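Local coordinates for protein transcriptional regulator (Corynebacterium diphtheriae, PDB 3LMM) that is of unknown function but is probably a DNA-binding transcriptional regulator, at residues D175-V180 and Y356-D361. Residues are numbered along the deposited sequence; the frame is centred on the assembly and turned at random.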
loop_
_atom_site.group_PDB
_atom_site.type_symbol
_atom_site.label_atom_id
_atom_site.label_comp_id
_atom_site.label_asym_id
_atom_site.label_seq_id
_atom_site.Cartn_x
_atom_site.Cartn_y
_atom_site.Cartn_z
ATOM N N ASP A 175 -7.903 -15.729 -9.637
ATOM C CA ASP A 175 -7.617 -14.322 -9.918
ATOM C C ASP A 175 -7.992 -14.094 -11.358
ATOM O O ASP A 175 -7.197 -14.336 -12.263
ATOM C CB ASP A 175 -6.139 -13.985 -9.723
ATOM C CG ASP A 175 -5.778 -13.808 -8.272
ATOM O OD1 ASP A 175 -6.678 -13.434 -7.481
ATOM O OD2 ASP A 175 -4.593 -14.025 -7.926
ATOM N N PRO A 176 -9.210 -13.602 -11.588
ATOM C CA PRO A 176 -9.670 -13.360 -12.952
ATOM C C PRO A 176 -8.669 -12.657 -13.869
ATOM O O PRO A 176 -8.503 -13.041 -15.031
ATOM C CB PRO A 176 -10.959 -12.565 -12.737
ATOM C CG PRO A 176 -10.762 -11.926 -11.393
ATOM C CD PRO A 176 -10.122 -12.998 -10.600
HETATM N N MSE A 177 -7.980 -11.657 -13.336
HETATM C CA MSE A 177 -7.032 -10.883 -14.118
HETATM C C MSE A 177 -5.723 -11.627 -14.359
HETATM O O MSE A 177 -4.822 -11.127 -15.048
HETATM C CB MSE A 177 -6.783 -9.547 -13.420
HETATM C CG MSE A 177 -6.232 -8.471 -14.321
HETATM SE SE MSE A 177 -7.413 -8.018 -15.790
HETATM C CE MSE A 177 -8.670 -6.916 -14.850
ATOM N N ALA A 178 -5.627 -12.835 -13.807
ATOM C CA ALA A 178 -4.428 -13.672 -13.949
ATOM C C ALA A 178 -4.675 -14.872 -14.850
ATOM O O ALA A 178 -3.741 -15.595 -15.189
ATOM C CB ALA A 178 -3.957 -14.148 -12.573
ATOM N N GLN A 179 -5.933 -15.065 -15.237
ATOM C CA GLN A 179 -6.315 -16.185 -16.090
ATOM C C GLN A 179 -5.636 -16.151 -17.456
ATOM O O GLN A 179 -5.289 -15.082 -17.944
ATOM C CB GLN A 179 -7.827 -16.196 -16.280
ATOM C CG GLN A 179 -8.329 -17.346 -17.122
ATOM C CD GLN A 179 -9.812 -17.253 -17.407
ATOM O OE1 GLN A 179 -10.642 -17.524 -16.539
ATOM N NE2 GLN A 179 -10.154 -16.837 -18.627
ATOM N N VAL A 180 -5.453 -17.318 -18.072
ATOM C CA VAL A 180 -4.808 -17.383 -19.381
ATOM C C VAL A 180 -5.748 -16.936 -20.483
ATOM O O VAL A 180 -6.949 -17.196 -20.419
ATOM C CB VAL A 180 -4.325 -18.808 -19.733
ATOM C CG1 VAL A 180 -3.630 -18.796 -21.094
ATOM C CG2 VAL A 180 -3.359 -19.318 -18.666
ATOM N N TYR A 356 -8.560 -6.349 -8.669
ATOM C CA TYR A 356 -7.844 -7.269 -9.519
ATOM C C TYR A 356 -6.401 -7.412 -9.044
ATOM O O TYR A 356 -5.482 -6.789 -9.588
ATOM C CB TYR A 356 -7.885 -6.770 -10.966
ATOM C CG TYR A 356 -9.280 -6.660 -11.547
ATOM C CD1 TYR A 356 -10.070 -7.791 -11.704
ATOM C CD2 TYR A 356 -9.796 -5.432 -11.963
ATOM C CE1 TYR A 356 -11.339 -7.714 -12.262
ATOM C CE2 TYR A 356 -11.068 -5.330 -12.531
ATOM C CZ TYR A 356 -11.837 -6.480 -12.679
ATOM O OH TYR A 356 -13.094 -6.427 -13.249
ATOM N N PRO A 357 -6.181 -8.235 -8.009
ATOM C CA PRO A 357 -4.840 -8.465 -7.468
ATOM C C PRO A 357 -3.830 -8.744 -8.580
ATOM O O PRO A 357 -2.746 -8.181 -8.585
ATOM C CB PRO A 357 -5.044 -9.675 -6.555
ATOM C CG PRO A 357 -6.406 -9.438 -6.017
ATOM C CD PRO A 357 -7.180 -9.009 -7.254
ATOM N N ALA A 358 -4.201 -9.601 -9.522
ATOM C CA ALA A 358 -3.317 -9.909 -10.631
ATOM C C ALA A 358 -2.874 -8.630 -11.355
ATOM O O ALA A 358 -1.682 -8.418 -11.592
ATOM C CB ALA A 358 -4.009 -10.848 -11.602
ATOM N N LEU A 359 -3.832 -7.772 -11.692
ATOM C CA LEU A 359 -3.539 -6.522 -12.402
ATOM C C LEU A 359 -2.639 -5.652 -11.552
ATOM O O LEU A 359 -1.681 -5.055 -12.047
ATOM C CB LEU A 359 -4.833 -5.750 -12.693
ATOM C CG LEU A 359 -5.003 -4.844 -13.923
ATOM C CD1 LEU A 359 -5.544 -3.503 -13.454
ATOM C CD2 LEU A 359 -3.700 -4.673 -14.680
ATOM N N ALA A 360 -2.967 -5.568 -10.270
ATOM C CA ALA A 360 -2.177 -4.768 -9.357
ATOM C C ALA A 360 -0.750 -5.274 -9.398
ATOM O O ALA A 360 0.169 -4.520 -9.710
ATOM C CB ALA A 360 -2.724 -4.870 -7.948
ATOM N N ASP A 361 -0.555 -6.557 -9.117
ATOM C CA ASP A 361 0.801 -7.069 -9.130
ATOM C C ASP A 361 1.576 -6.764 -10.410
ATOM O O ASP A 361 2.766 -6.461 -10.348
ATOM C CB ASP A 361 0.846 -8.567 -8.899
ATOM C CG ASP A 361 2.259 -9.087 -8.946
ATOM O OD1 ASP A 361 3.044 -8.699 -8.052
ATOM O OD2 ASP A 361 2.598 -9.851 -9.883
#
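Met-177 lays its terminal methyl over the ring of Tyr-356, a CH-pi contact in which CE sits 3.4 Å from the centroid of that ring, 12° off its normal. The residue is selenomethionine; its SE lies farther out, making an oblique Met-aromatic contact. CG stands anti to the backbone N (chi1 -159°), and two further bends in this flexible, unbranched chain bring CE to the ring, whose edge meets CG of Pro-176.

Most of the remaining contacts are apolar and join the short 3-10 turn 176-178 to the first turn of helix 357-365. CB of Met-177 is 3.6 Å from CB of Ala-358, and its CG lies beside CB of Leu-359. Alanine suits positions 178 and 358, because its lone CB lets turn and helix approach closely: the two CB atoms meet directly where CA of Ala-178 lies 5.1 Å from CA of Ala-358.

Polar bonds belong to the surroundings: Asp-361 makes a salt bridge to Arg-161 through OD1 and a hydrogen bond to Trp-165 NE1 through OD2. Helix 226-232 touches both Met-177 and Leu-359. The loop after helix 161-171 is thus joined to the start of a helix in the RecG C-terminal-like family region by shape and dispersion, with one hydrogen bond, to Asp-313 O, holding the tyrosine's hydroxyl.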